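Local coordinates for protein pyrethroid hydrolase (Sphingobium faniae, PDB 5Y5R) that hydrolyses pyrethroid insecticides such as permethrin and cypermethrin, splitting their carboxylic ester into an alcohol and a cyclopropanecarboxylic acid, at residues 130-135 against 141-146; 152-157 against 201-206; 168-173 against 232-237. All coordinates share one frame; numbering follows the deposited sequence.

Interaction 1. Residues 130-135 against 141-146; sequences DLIQPV and LQADFS. With 8NL ((2-methyl-3-phenyl-phenyl)methyl (1~{S})-3-[(~{E})-2-chloranyl-3,3,3-tris(fluoranyl)prop-1-enyl]-2,2-dimethyl-cyclopropane-1-carboxylate), chain G.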
loop_
_atom_site.group_PDB
_atom_site.type_symbol
_atom_site.label_atom_id
_atom_site.label_comp_id
_atom_site.label_asym_id
_atom_site.label_seq_id
_atom_site.Cartn_x
_atom_site.Cartn_y
_atom_site.Cartn_z
ATOM N N ASP A 130 -7.190 11.491 -13.420
ATOM C CA ASP A 130 -7.156 11.782 -14.851
ATOM C C ASP A 130 -6.935 10.515 -15.676
ATOM O O ASP A 130 -7.584 10.313 -16.707
ATOM C CB ASP A 130 -6.007 12.761 -15.127
ATOM C CG ASP A 130 -5.844 13.098 -16.605
ATOM O OD1 ASP A 130 -6.772 13.691 -17.165
ATOM O OD2 ASP A 130 -4.820 12.775 -17.229
ATOM N N LEU A 131 -6.049 9.633 -15.206
ATOM C CA LEU A 131 -5.543 8.504 -15.982
ATOM C C LEU A 131 -6.201 7.182 -15.654
ATOM O O LEU A 131 -6.015 6.219 -16.403
ATOM C CB LEU A 131 -4.029 8.356 -15.765
ATOM C CG LEU A 131 -3.177 9.471 -16.367
ATOM C CD1 LEU A 131 -1.802 9.490 -15.759
ATOM C CD2 LEU A 131 -3.091 9.343 -17.886
ATOM N N ILE A 132 -6.892 7.104 -14.527
ATOM C CA ILE A 132 -7.602 5.923 -14.071
ATOM C C ILE A 132 -9.076 6.276 -14.079
ATOM O O ILE A 132 -9.495 7.218 -13.391
ATOM C CB ILE A 132 -7.150 5.504 -12.668
ATOM C CG1 ILE A 132 -5.627 5.294 -12.622
ATOM C CG2 ILE A 132 -7.936 4.305 -12.203
ATOM C CD1 ILE A 132 -5.110 4.104 -13.404
ATOM N N GLN A 133 -9.864 5.528 -14.837
ATOM C CA GLN A 133 -11.246 5.883 -15.099
ATOM C C GLN A 133 -12.226 4.828 -14.596
ATOM O O GLN A 133 -11.847 3.678 -14.357
ATOM C CB GLN A 133 -11.451 6.144 -16.594
ATOM C CG GLN A 133 -10.470 7.167 -17.134
ATOM C CD GLN A 133 -10.512 7.257 -18.647
ATOM O OE1 GLN A 133 -10.702 6.251 -19.342
ATOM N NE2 GLN A 133 -10.320 8.468 -19.171
ATOM N N PRO A 134 -13.466 5.221 -14.309
ATOM C CA PRO A 134 -14.457 4.253 -13.823
ATOM C C PRO A 134 -14.957 3.324 -14.931
ATOM O O PRO A 134 -14.992 3.699 -16.104
ATOM C CB PRO A 134 -15.601 5.142 -13.320
ATOM C CG PRO A 134 -14.967 6.555 -13.164
ATOM C CD PRO A 134 -13.966 6.610 -14.262
ATOM N N VAL A 135 -15.332 2.091 -14.532
ATOM C CA VAL A 135 -16.021 1.103 -15.375
ATOM C C VAL A 135 -17.087 0.418 -14.513
ATOM O O VAL A 135 -17.076 0.526 -13.286
ATOM C CB VAL A 135 -15.081 0.045 -16.023
ATOM C CG1 VAL A 135 -14.027 0.713 -16.917
ATOM C CG2 VAL A 135 -14.448 -0.841 -14.977
ATOM N N LEU A 141 -12.261 0.409 -11.706
ATOM C CA LEU A 141 -11.386 1.449 -12.215
ATOM C C LEU A 141 -10.388 0.787 -13.139
ATOM O O LEU A 141 -9.899 -0.308 -12.851
ATOM C CB LEU A 141 -10.631 2.183 -11.106
ATOM C CG LEU A 141 -11.377 2.953 -10.021
ATOM C CD1 LEU A 141 -10.353 3.483 -9.038
ATOM C CD2 LEU A 141 -12.167 4.075 -10.582
ATOM N N GLN A 142 -10.078 1.464 -14.232
ATOM C CA GLN A 142 -9.215 0.934 -15.272
ATOM C C GLN A 142 -8.375 2.058 -15.839
ATOM O O GLN A 142 -8.899 3.148 -16.076
ATOM C CB GLN A 142 -10.057 0.317 -16.385
ATOM C CG GLN A 142 -9.254 0.013 -17.637
ATOM C CD GLN A 142 -9.991 -0.862 -18.635
ATOM O OE1 GLN A 142 -11.046 -1.426 -18.338
ATOM N NE2 GLN A 142 -9.442 -0.958 -19.828
ATOM N N ALA A 143 -7.106 1.775 -16.130
ATOM C CA ALA A 143 -6.221 2.805 -16.674
ATOM C C ALA A 143 -6.652 3.246 -18.072
ATOM O O ALA A 143 -7.305 2.512 -18.828
ATOM C CB ALA A 143 -4.771 2.321 -16.706
ATOM N N ASP A 144 -6.330 4.482 -18.396
ATOM C CA ASP A 144 -6.615 5.015 -19.719
ATOM C C ASP A 144 -5.545 4.573 -20.722
ATOM O O ASP A 144 -4.525 5.242 -20.900
ATOM C CB ASP A 144 -6.717 6.527 -19.626
ATOM C CG ASP A 144 -6.974 7.172 -20.939
ATOM O OD1 ASP A 144 -7.201 6.450 -21.941
ATOM O OD2 ASP A 144 -6.962 8.428 -20.959
ATOM N N PHE A 145 -5.807 3.494 -21.475
ATOM C CA PHE A 145 -4.743 3.021 -22.360
ATOM C C PHE A 145 -4.585 3.851 -23.619
ATOM O O PHE A 145 -3.639 3.616 -24.373
ATOM C CB PHE A 145 -4.948 1.545 -22.697
ATOM C CG PHE A 145 -4.770 0.672 -21.506
ATOM C CD1 PHE A 145 -3.536 0.607 -20.869
ATOM C CD2 PHE A 145 -5.841 0.035 -20.935
ATOM C CE1 PHE A 145 -3.366 -0.183 -19.719
ATOM C CE2 PHE A 145 -5.686 -0.734 -19.782
ATOM C CZ PHE A 145 -4.444 -0.840 -19.174
ATOM N N SER A 146 -5.376 4.909 -23.795
ATOM C CA SER A 146 -5.068 5.808 -24.890
ATOM C C SER A 146 -3.817 6.644 -24.629
ATOM O O SER A 146 -3.277 7.211 -25.578
ATOM C CB SER A 146 -6.274 6.723 -25.154
ATOM O OG SER A 146 -6.462 7.682 -24.103
HETATM C C 8NL G . -2.125 2.081 -10.646
HETATM C C8 8NL G . -0.490 0.248 -13.875
HETATM C C9 8NL G . -1.010 0.026 -15.147
HETATM C C10 8NL G . -1.610 1.063 -15.848
HETATM C C11 8NL G . -1.655 2.307 -15.222
HETATM C C12 8NL G . -1.125 2.509 -13.948
HETATM C C13 8NL G . -0.598 2.198 -8.016
HETATM O O 8NL G . -1.339 3.425 -7.815
HETATM CL CL 8NL G . -6.625 8.196 -7.213
HETATM C C21 8NL G . -5.629 6.747 -7.056
HETATM C C22 8NL G . -5.822 5.654 -8.079
HETATM F F2 8NL G . -4.786 5.672 -8.899
HETATM F F1 8NL G . -5.953 4.456 -7.542
HETATM F F 8NL G . -6.926 5.927 -8.741
HETATM C C20 8NL G . -4.711 6.675 -6.090
HETATM C C16 8NL G . -3.860 5.438 -5.902
HETATM C C17 8NL G . -2.729 5.844 -4.961
HETATM C C18 8NL G . -3.415 5.135 -3.802
HETATM C C19 8NL G . -2.590 7.365 -4.786
HETATM C C15 8NL G . -2.419 5.295 -6.383
HETATM C C14 8NL G . -2.082 3.814 -6.581
HETATM O O1 8NL G . -2.477 2.974 -5.770
HETATM C C2 8NL G . 0.029 1.934 -9.394
HETATM C C3 8NL G . 1.400 1.707 -9.400
HETATM C C4 8NL G . 2.104 1.453 -10.576
HETATM C C5 8NL G . 1.427 1.377 -11.790
HETATM C C6 8NL G . 0.056 1.597 -11.849
HETATM C C1 8NL G . -0.647 1.864 -10.640
HETATM C C7 8NL G . -0.546 1.476 -13.239
HETATM O O HOH W 1 -10.019 3.791 -18.884
#

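Interaction 2. Residues 152-157 against 201-206; sequences REVFMG and DDVVLP. With 8NL ((2-methyl-3-phenyl-phenyl)methyl (1~{S})-3-[(~{E})-2-chloranyl-3,3,3-tris(fluoranyl)prop-1-enyl]-2,2-dimethyl-cyclopropane-1-carboxylate), chain G.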
loop_
_atom_site.group_PDB
_atom_site.type_symbol
_atom_site.label_atom_id
_atom_site.label_comp_id
_atom_site.label_asym_id
_atom_site.label_seq_id
_atom_site.Cartn_x
_atom_site.Cartn_y
_atom_site.Cartn_z
ATOM N N ARG A 152 3.125 5.550 -18.123
ATOM C CA ARG A 152 4.460 5.125 -17.705
ATOM C C ARG A 152 5.171 6.220 -16.925
ATOM O O ARG A 152 5.685 5.983 -15.817
ATOM C CB ARG A 152 5.318 4.760 -18.914
ATOM C CG ARG A 152 6.689 4.168 -18.499
ATOM C CD ARG A 152 7.719 4.311 -19.598
ATOM N NE ARG A 152 8.102 5.693 -19.924
ATOM C CZ ARG A 152 9.029 6.394 -19.256
ATOM N NH1 ARG A 152 9.673 5.838 -18.235
ATOM N NH2 ARG A 152 9.355 7.623 -19.633
ATOM N N GLU A 153 5.219 7.427 -17.496
ATOM C CA GLU A 153 6.012 8.468 -16.857
ATOM C C GLU A 153 5.414 8.906 -15.536
ATOM O O GLU A 153 6.146 9.457 -14.707
ATOM C CB GLU A 153 6.206 9.691 -17.744
ATOM C CG GLU A 153 4.970 10.354 -18.204
ATOM C CD GLU A 153 5.229 11.318 -19.341
ATOM O OE1 GLU A 153 6.295 11.255 -19.995
ATOM O OE2 GLU A 153 4.378 12.185 -19.553
ATOM N N VAL A 154 4.105 8.721 -15.342
ATOM C CA VAL A 154 3.422 9.110 -14.098
ATOM C C VAL A 154 3.544 8.031 -13.024
ATOM O O VAL A 154 3.906 8.317 -11.873
ATOM C CB VAL A 154 1.948 9.458 -14.384
ATOM C CG1 VAL A 154 1.162 9.583 -13.151
ATOM C CG2 VAL A 154 1.851 10.762 -15.166
ATOM N N PHE A 155 3.170 6.792 -13.356
ATOM C CA PHE A 155 3.143 5.705 -12.390
ATOM C C PHE A 155 4.384 4.817 -12.370
ATOM O O PHE A 155 4.651 4.222 -11.328
ATOM C CB PHE A 155 1.944 4.800 -12.658
ATOM C CG PHE A 155 0.618 5.429 -12.368
ATOM C CD1 PHE A 155 0.090 5.388 -11.091
ATOM C CD2 PHE A 155 -0.124 6.036 -13.392
ATOM C CE1 PHE A 155 -1.154 5.912 -10.823
ATOM C CE2 PHE A 155 -1.370 6.602 -13.120
ATOM C CZ PHE A 155 -1.883 6.526 -11.828
HETATM N N MSE A 156 5.074 4.624 -13.499
HETATM C CA MSE A 156 6.174 3.623 -13.638
HETATM C C MSE A 156 7.521 4.270 -13.980
HETATM O O MSE A 156 8.420 3.643 -14.562
HETATM C CB MSE A 156 5.859 2.593 -14.736
HETATM C CG MSE A 156 4.554 1.791 -14.591
HETATM SE SE MSE A 156 3.873 1.154 -16.350
HETATM C CE MSE A 156 2.361 2.443 -16.540
ATOM N N GLY A 157 7.648 5.553 -13.662
ATOM C CA GLY A 157 8.882 6.265 -13.913
ATOM C C GLY A 157 10.066 5.732 -13.131
ATOM O O GLY A 157 11.210 6.002 -13.506
ATOM N N ASP A 201 9.377 12.683 -4.493
ATOM C CA ASP A 201 9.058 13.195 -5.823
ATOM C C ASP A 201 7.827 12.527 -6.429
ATOM O O ASP A 201 7.694 12.481 -7.650
ATOM C CB ASP A 201 10.250 13.073 -6.773
ATOM C CG ASP A 201 11.493 13.797 -6.250
ATOM O OD1 ASP A 201 11.357 14.574 -5.279
ATOM O OD2 ASP A 201 12.602 13.627 -6.824
ATOM N N ASP A 202 6.959 11.973 -5.601
ATOM C CA ASP A 202 5.749 11.343 -6.095
ATOM C C ASP A 202 4.792 12.399 -6.685
ATOM O O ASP A 202 4.541 13.444 -6.071
ATOM C CB ASP A 202 5.103 10.543 -4.959
ATOM C CG ASP A 202 4.047 9.543 -5.458
ATOM O OD1 ASP A 202 3.458 9.756 -6.554
ATOM O OD2 ASP A 202 3.835 8.518 -4.775
ATOM N N VAL A 203 4.299 12.151 -7.902
ATOM C CA VAL A 203 3.295 13.014 -8.521
ATOM C C VAL A 203 1.914 12.378 -8.585
ATOM O O VAL A 203 0.930 13.093 -8.870
ATOM C CB VAL A 203 3.720 13.485 -9.928
ATOM C CG1 VAL A 203 5.007 14.320 -9.860
ATOM C CG2 VAL A 203 3.812 12.316 -10.910
ATOM N N VAL A 204 1.802 11.075 -8.348
ATOM C CA VAL A 204 0.504 10.440 -8.135
ATOM C C VAL A 204 -0.078 10.917 -6.813
ATOM O O VAL A 204 -1.118 11.589 -6.759
ATOM C CB VAL A 204 0.682 8.911 -8.142
ATOM C CG1 VAL A 204 -0.600 8.165 -7.787
ATOM C CG2 VAL A 204 1.256 8.456 -9.466
ATOM N N LEU A 205 0.665 10.683 -5.741
ATOM C CA LEU A 205 0.305 11.117 -4.404
ATOM C C LEU A 205 1.332 12.157 -3.956
ATOM O O LEU A 205 2.431 11.789 -3.513
ATOM C CB LEU A 205 0.284 9.926 -3.453
ATOM C CG LEU A 205 -0.038 10.243 -2.000
ATOM C CD1 LEU A 205 -1.446 10.692 -1.922
ATOM C CD2 LEU A 205 0.164 9.009 -1.191
ATOM N N PRO A 206 1.041 13.451 -4.105
ATOM C CA PRO A 206 2.056 14.492 -3.875
ATOM C C PRO A 206 2.530 14.527 -2.425
ATOM O O PRO A 206 1.817 14.126 -1.501
ATOM C CB PRO A 206 1.323 15.790 -4.259
ATOM C CG PRO A 206 0.178 15.328 -5.143
ATOM C CD PRO A 206 -0.223 13.998 -4.630
HETATM C C 8NL G . -2.125 2.081 -10.646
HETATM C C8 8NL G . -0.490 0.248 -13.875
HETATM C C9 8NL G . -1.010 0.026 -15.147
HETATM C C10 8NL G . -1.610 1.063 -15.848
HETATM C C11 8NL G . -1.655 2.307 -15.222
HETATM C C12 8NL G . -1.125 2.509 -13.948
HETATM C C13 8NL G . -0.598 2.198 -8.016
HETATM O O 8NL G . -1.339 3.425 -7.815
HETATM CL CL 8NL G . -6.625 8.196 -7.213
HETATM C C21 8NL G . -5.629 6.747 -7.056
HETATM C C22 8NL G . -5.822 5.654 -8.079
HETATM F F2 8NL G . -4.786 5.672 -8.899
HETATM F F1 8NL G . -5.953 4.456 -7.542
HETATM F F 8NL G . -6.926 5.927 -8.741
HETATM C C20 8NL G . -4.711 6.675 -6.090
HETATM C C16 8NL G . -3.860 5.438 -5.902
HETATM C C17 8NL G . -2.729 5.844 -4.961
HETATM C C18 8NL G . -3.415 5.135 -3.802
HETATM C C19 8NL G . -2.590 7.365 -4.786
HETATM C C15 8NL G . -2.419 5.295 -6.383
HETATM C C14 8NL G . -2.082 3.814 -6.581
HETATM O O1 8NL G . -2.477 2.974 -5.770
HETATM C C2 8NL G . 0.029 1.934 -9.394
HETATM C C3 8NL G . 1.400 1.707 -9.400
HETATM C C4 8NL G . 2.104 1.453 -10.576
HETATM C C5 8NL G . 1.427 1.377 -11.790
HETATM C C6 8NL G . 0.056 1.597 -11.849
HETATM C C1 8NL G . -0.647 1.864 -10.640
HETATM C C7 8NL G . -0.546 1.476 -13.239
HETATM O O HOH W 2 5.472 9.971 -9.629
#

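Interaction 3. Residues 168-173 against 232-237; sequences EHFIQT and PYYSMP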
loop_
_atom_site.group_PDB
_atom_site.type_symbol
_atom_site.label_atom_id
_atom_site.label_comp_id
_atom_site.label_asym_id
_atom_site.label_seq_id
_atom_site.Cartn_x
_atom_site.Cartn_y
_atom_site.Cartn_z
ATOM N N GLU A 168 3.294 -9.461 -15.258
ATOM C CA GLU A 168 3.006 -10.109 -13.982
ATOM C C GLU A 168 2.773 -9.115 -12.839
ATOM O O GLU A 168 2.262 -9.503 -11.787
ATOM C CB GLU A 168 4.159 -11.063 -13.580
ATOM C CG GLU A 168 4.282 -12.301 -14.442
ATOM C CD GLU A 168 4.713 -12.000 -15.855
ATOM O OE1 GLU A 168 4.114 -12.587 -16.783
ATOM O OE2 GLU A 168 5.574 -11.109 -16.040
ATOM N N HIS A 169 3.128 -7.851 -13.017
ATOM C CA HIS A 169 2.999 -6.900 -11.908
ATOM C C HIS A 169 1.613 -6.273 -11.783
ATOM O O HIS A 169 1.331 -5.644 -10.744
ATOM C CB HIS A 169 4.037 -5.797 -12.042
ATOM C CG HIS A 169 5.440 -6.258 -11.782
ATOM N ND1 HIS A 169 6.457 -5.378 -11.473
ATOM C CD2 HIS A 169 5.994 -7.495 -11.779
ATOM C CE1 HIS A 169 7.579 -6.055 -11.278
ATOM N NE2 HIS A 169 7.325 -7.340 -11.459
ATOM N N PHE A 170 0.771 -6.411 -12.818
ATOM C CA PHE A 170 -0.441 -5.606 -12.979
ATOM C C PHE A 170 -1.685 -6.452 -13.218
ATOM O O PHE A 170 -1.608 -7.580 -13.710
ATOM C CB PHE A 170 -0.272 -4.639 -14.146
ATOM C CG PHE A 170 0.992 -3.832 -14.077
ATOM C CD1 PHE A 170 1.289 -3.096 -12.926
ATOM C CD2 PHE A 170 1.866 -3.787 -15.142
ATOM C CE1 PHE A 170 2.443 -2.350 -12.838
ATOM C CE2 PHE A 170 3.030 -3.025 -15.075
ATOM C CZ PHE A 170 3.314 -2.297 -13.913
ATOM N N ILE A 171 -2.845 -5.872 -12.893
ATOM C CA ILE A 171 -4.143 -6.388 -13.324
ATOM C C ILE A 171 -4.828 -5.321 -14.183
ATOM O O ILE A 171 -4.349 -4.195 -14.322
ATOM C CB ILE A 171 -5.051 -6.822 -12.144
ATOM C CG1 ILE A 171 -5.193 -5.700 -11.130
ATOM C CG2 ILE A 171 -4.563 -8.078 -11.453
ATOM C CD1 ILE A 171 -6.304 -5.942 -10.135
ATOM N N GLN A 172 -5.955 -5.705 -14.783
ATOM C CA GLN A 172 -6.665 -4.836 -15.717
ATOM C C GLN A 172 -7.723 -3.971 -15.052
ATOM O O GLN A 172 -7.970 -2.857 -15.533
ATOM C CB GLN A 172 -7.351 -5.672 -16.814
ATOM C CG GLN A 172 -6.384 -6.259 -17.832
ATOM C CD GLN A 172 -5.488 -5.209 -18.486
ATOM O OE1 GLN A 172 -5.931 -4.479 -19.386
ATOM N NE2 GLN A 172 -4.245 -5.112 -18.032
ATOM N N THR A 173 -8.421 -4.495 -14.035
ATOM C CA THR A 173 -9.536 -3.807 -13.391
ATOM C C THR A 173 -9.499 -3.940 -11.868
ATOM O O THR A 173 -9.450 -5.051 -11.329
ATOM C CB THR A 173 -10.896 -4.313 -13.923
ATOM O OG1 THR A 173 -10.943 -4.175 -15.348
ATOM C CG2 THR A 173 -12.013 -3.468 -13.360
ATOM N N PRO A 232 9.069 3.379 -5.129
ATOM C CA PRO A 232 10.445 3.184 -4.645
ATOM C C PRO A 232 10.896 1.722 -4.718
ATOM O O PRO A 232 12.103 1.457 -4.793
ATOM C CB PRO A 232 10.382 3.690 -3.191
ATOM C CG PRO A 232 9.093 4.428 -3.064
ATOM C CD PRO A 232 8.158 3.797 -4.050
ATOM N N TYR A 233 9.968 0.760 -4.672
ATOM C CA TYR A 233 10.360 -0.657 -4.790
ATOM C C TYR A 233 10.967 -0.994 -6.154
ATOM O O TYR A 233 11.594 -2.058 -6.299
ATOM C CB TYR A 233 9.169 -1.595 -4.515
ATOM C CG TYR A 233 7.900 -1.255 -5.272
ATOM C CD1 TYR A 233 6.976 -0.349 -4.748
ATOM C CD2 TYR A 233 7.625 -1.836 -6.502
ATOM C CE1 TYR A 233 5.849 -0.030 -5.427
ATOM C CE2 TYR A 233 6.490 -1.528 -7.185
ATOM C CZ TYR A 233 5.601 -0.641 -6.647
ATOM O OH TYR A 233 4.486 -0.328 -7.335
ATOM N N TYR A 234 10.782 -0.137 -7.156
ATOM C CA TYR A 234 11.504 -0.271 -8.416
ATOM C C TYR A 234 12.830 0.483 -8.429
ATOM O O TYR A 234 13.801 0.001 -9.007
ATOM C CB TYR A 234 10.653 0.210 -9.586
ATOM C CG TYR A 234 9.482 -0.661 -9.982
ATOM C CD1 TYR A 234 9.446 -2.031 -9.711
ATOM C CD2 TYR A 234 8.390 -0.086 -10.646
ATOM C CE1 TYR A 234 8.318 -2.818 -10.095
ATOM C CE2 TYR A 234 7.302 -0.831 -11.035
ATOM C CZ TYR A 234 7.243 -2.168 -10.777
ATOM O OH TYR A 234 6.103 -2.819 -11.181
ATOM N N SER A 235 12.895 1.697 -7.882
ATOM C CA SER A 235 14.096 2.496 -8.108
ATOM C C SER A 235 15.144 2.373 -7.014
ATOM O O SER A 235 16.321 2.559 -7.318
ATOM C CB SER A 235 13.757 3.974 -8.309
ATOM O OG SER A 235 12.992 4.433 -7.242
HETATM N N MSE A 236 14.773 2.080 -5.765
HETATM C CA MSE A 236 15.806 1.871 -4.729
HETATM C C MSE A 236 15.441 0.768 -3.741
HETATM O O MSE A 236 15.281 1.012 -2.541
HETATM C CB MSE A 236 16.057 3.184 -3.983
HETATM C CG MSE A 236 14.764 3.931 -3.720
HETATM SE SE MSE A 236 15.075 5.771 -3.059
HETATM C CE MSE A 236 15.515 6.714 -4.650
ATOM N N PRO A 237 15.328 -0.456 -4.248
ATOM C CA PRO A 237 14.969 -1.579 -3.368
ATOM C C PRO A 237 15.894 -1.737 -2.178
ATOM O O PRO A 237 15.427 -2.114 -1.098
ATOM C CB PRO A 237 15.076 -2.805 -4.298
ATOM C CG PRO A 237 16.007 -2.368 -5.380
ATOM C CD PRO A 237 15.704 -0.901 -5.600
#

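Interaction 1. Residues 130-135 against 141-146
Leu131 O, at the end of helix 126-131, is gripped by Asp144 N at 2.7 Å and met by Ala143 CA at 3.4 Å in a CA-H...O contact. This opens a short antiparallel beta hairpin of strands 132-135 and 140-143, whose central hydrogen-bonded pair is Gln133 with Gln142. Gln133 N points almost straight at Gln142 O (N-H...O 176°), and Gln142 N answers to Gln133 O.

On the face of Gln133 and Gln142 the Gln133 amide lies stacked on the Asp144 carboxylate, their planes only 13° apart, with NE2 3.8 Å from Asp144 OD2, a layering rather than a hydrogen bond. The stronger partner of that carboxylate is Arg147, which bridges OD2 of Asp144 and OD2 of Asp130. Asp144 OD1 accepts both Ser146 N and Ser146 OG, from the same face, closing an Asx turn as the strand ends. Polar residues suit this face, which is partly open to solvent.

The opposite face, of Ile132, Leu141 and Ala143, is apolar and borders the ligand pocket. In Ile132, CG1 stands beside the backbone N (chi1 -55°), which leaves CG2 anti to that N and 3.6 Å from Leu141 CB, while CG1 lies 3.8 Å from F2 of the ligand's trifluoromethyl group. Ala143 is small enough to let the terminal phenyl ring come close: its CB lies 3.5 Å from 8NL C11.

Interaction 2. Residues 152-157 against 201-206
Phe155, in the last turn of helix 148-155, meets Val204 of the loop after strand 194-199 beside the bound pyrethroid. Followed outward, its side chain touches ligand almost from the start: CB lies 3.6 Å from 8NL C5 of the central ring, and CG and CD2 are both nearest to C12 of the terminal phenyl. CD1 is shared, 3.6 Å from 8NL C1 and 3.7 Å from Val204 CG2. CE1 meets both Val204 methyls, whereas CE2 packs on Leu131 at the end of helix 126-131 and CZ on Ile132 of the hairpin.

The phenyl of the ligand comes over one face through C12, and on the other side of the ring plane Val204 CG2 makes an off-centre CH-pi contact, 4.1 Å from the centroid and 30° off the normal. Val204 divides its two methyls between tasks. CG1, anti to the backbone N (chi1 174°), reaches the cyclopropane end of the ligand at C15, 3.7 Å away, and CG2 fits among the Phe155 ring, Val154 CG1 and Val154 O.

Polar links are sparse. One water bridges Val154 O and Val203 N, joining two backbones that make no direct bond. Within the loop, Asp202 OD1 receives Leu205 N from above the carboxylate plane (71° out of it), an Asx motif, and Val204 N weakly; OD2 turns to His230 ND1 and Thr102 OG1, consistent with the charge-relay role assigned to Asp202 and His230. The same loop fixes the probable acidic member of the charge-relay system and, two residues on, offers a branched hydrocarbon wall, so this part of the pocket probably recognises its substrate by shape and apolar contact, hydrogen bonds to the ligand coming from Ser78, His230 and Ala12.

Interaction 3. Residues 168-173 against 232-237
The rings of His169 and Tyr234 meet rim to rim, neither lying over the other, with planes 21° apart and centroids separated by 5.5 Å. At the edge of the imidazole, Tyr234 CE1 lies in its plane, 3.5 Å from His169 CE1. One face of the Tyr234 ring carries its neighbour Tyr233, whose CE2 sits over the centre, and Tyr159 adds an edge-to-face contact. The Phe170 ring has His169 CB over the middle of one face.

The rim-to-rim arrangement accompanies a short, straight hydrogen bond: His169 ND1 and Tyr234 OH are 2.6 Å apart with an angle of 174°, and either may donate. The two side chains approach from opposite directions, and two long aromatic groups span the gap, since the CA atoms of His169 and Tyr234 are 11.3 Å apart. Each chain leaves CB with CG anti to its own carbonyl carbon (chi1 -70° in His169), which brings ring edge to hydroxyl. Phe170 CZ lies 3.9 Å from Tyr234 OH, giving the buried bond an apolar side, and Phe170 itself lines the ligand pocket.

The contact joins the loop between helix 148-155 and strand 174-175 to helix 232-235, which follows His230 closely in the chain. Pro232 in the helix and the selenomethionine Met236 just after it both touch Leu226 of strand 222-226, while Ser235 OG is hydrogen-bonded to Asp158 just beyond helix 148-155.

In the fold
The three contacts surround one pocket of an alpha/beta hydrolase. Interaction 1 is only partly buried and joins chain neighbours through strand pairing, with a polar outer face; interactions 2 and 3 are buried and join distant parts of the sequence through side chains. Interaction 2 is almost wholly apolar apart from a bridging water, whereas interaction 3 turns on a single hydrogen bond among aromatic rings. They also touch one another: Leu131 and Ile132 pack on Phe155, Thr173 on Val135, and the selenium of Met156 near Phe170. Helix 148-155 is the next element after the hairpin, and residues 201-206 and 232-237 follow strands 194-199 and 222-226, the last two of the parallel sheet, close to Asp202 and His230.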